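Local coordinates for major capsid protein (Paramecium bursaria Chlorella virus 1, PDB 5TIP) that self-assembles as trimers into the icosahedral capsid of a large DNA virus, forming the bulk of its glycosylated outer shell, at the interface of chains A and B. Residues are numbered along the deposited sequence; one frame, centred on the assembly and turned at random. Chains: chain A/B, Major capsid protein.

The interface of chains A and B. Residues chain A 68, 70, 131, 206; chain B 336, 340.
With CG turned anti to its carbonyl carbon (chi1 -70°) and the chain extended beyond CG, B:Gln340 reaches from helix 330-341 to lay its amide against strand 65-76 of chain A, between A:Asp68 and A:Val70. The patch belongs to the subunit contact within the trimeric capsomer of a double jelly-roll major capsid protein of the NCLDV family, here between a helix of one copy and the strands of the next. A:Asp68 covers one face of the amide, its CB over NE2. The two side chains run past each other in opposite directions, carboxylate and amide planes turned 33° apart; carboxylate OD2 of A:Asp68 sits over that face, 3.6 Å from CD of B:Gln340, a face-on contact and not a bond in the amide plane. A:Val70 keeps CG1 anti to the backbone N, which leaves CG2 as the branch facing chain B. That methyl of A:Val70 meets the NE2 end of the B:Gln340 amide at 3.3 Å, somewhat out of plane and on the side away from A:Asp68, and the two side chains cross at a slant.

Two waters supply polar links. Water 2 joins OD1 of A:Asp68, at 2.8 Å, to the backbone carbonyl O of B:Gln340, near the end of its helix. Water 1 bridges the amide oxygen OE1 of B:Gln340, at 2.7 Å, to carboxylate OD2 of A:Asp206 on strand 200-210, at 3.0 Å. The A:Asp206 carboxylate stands steeply to the amide, at 76°, and its OD2 and OE1 of B:Gln340 are 3.8 Å apart, so the water mediates between two oxygens. This may help fix the rotation of the amide about its last torsion.

One helical turn back, B:Val336 brings CG1 to 4.1 Å from CG2 of A:Val70, a looser apolar contact between antiparallel side chains. On its other branch, CG2 faces the terminal methyl CE of A:Met131, from helix 122-132, at 4.2 Å, a peripheral contact.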
# COMPACT_ATOMS: atom_id res chain seq x y z
N ASP A 68 13.13 2.31 18.29
CA ASP A 68 11.95 3.16 18.25
C ASP A 68 11.84 4.01 19.51
O ASP A 68 12.18 3.57 20.61
CB ASP A 68 10.69 2.31 18.09
CG ASP A 68 10.73 1.42 16.87
OD1 ASP A 68 11.15 1.91 15.79
OD2 ASP A 68 10.36 0.23 16.97
N VAL A 70 8.83 6.66 21.18
CA VAL A 70 7.47 7.17 21.07
C VAL A 70 7.20 8.13 22.21
O VAL A 70 7.56 7.86 23.37
CB VAL A 70 6.44 6.02 21.07
CG1 VAL A 70 5.02 6.57 20.95
CG2 VAL A 70 6.73 5.04 19.95
N MET A 131 -3.17 8.04 15.77
CA MET A 131 -2.22 8.19 16.86
C MET A 131 -2.00 9.64 17.26
O MET A 131 -1.45 9.90 18.34
CB MET A 131 -0.88 7.56 16.49
CG MET A 131 -0.93 6.06 16.28
SD MET A 131 0.54 5.44 15.43
CE MET A 131 1.83 5.97 16.55
N ASP A 206 12.52 2.00 22.89
CA ASP A 206 12.64 0.57 22.65
C ASP A 206 14.11 0.16 22.69
O ASP A 206 14.91 0.64 21.89
CB ASP A 206 12.02 0.19 21.30
CG ASP A 206 10.50 0.19 21.33
OD1 ASP A 206 9.91 1.24 21.64
OD2 ASP A 206 9.91 -0.87 21.04
N VAL B 336 0.27 1.33 18.20
CA VAL B 336 1.71 1.52 18.13
C VAL B 336 2.42 0.24 17.72
O VAL B 336 3.30 0.26 16.85
CB VAL B 336 2.24 2.06 19.47
CG1 VAL B 336 3.74 2.29 19.39
CG2 VAL B 336 1.52 3.32 19.84
N GLN B 340 4.67 0.05 14.40
CA GLN B 340 6.11 -0.18 14.44
C GLN B 340 6.54 -1.44 13.70
O GLN B 340 7.70 -1.53 13.30
CB GLN B 340 6.59 -0.26 15.89
CG GLN B 340 6.54 1.06 16.63
CD GLN B 340 7.00 0.94 18.07
OE1 GLN B 340 7.00 -0.15 18.65
NE2 GLN B 340 7.41 2.06 18.66
O HOH W 1 7.00 -0.05 21.39
O HOH W 2 9.81 0.10 14.08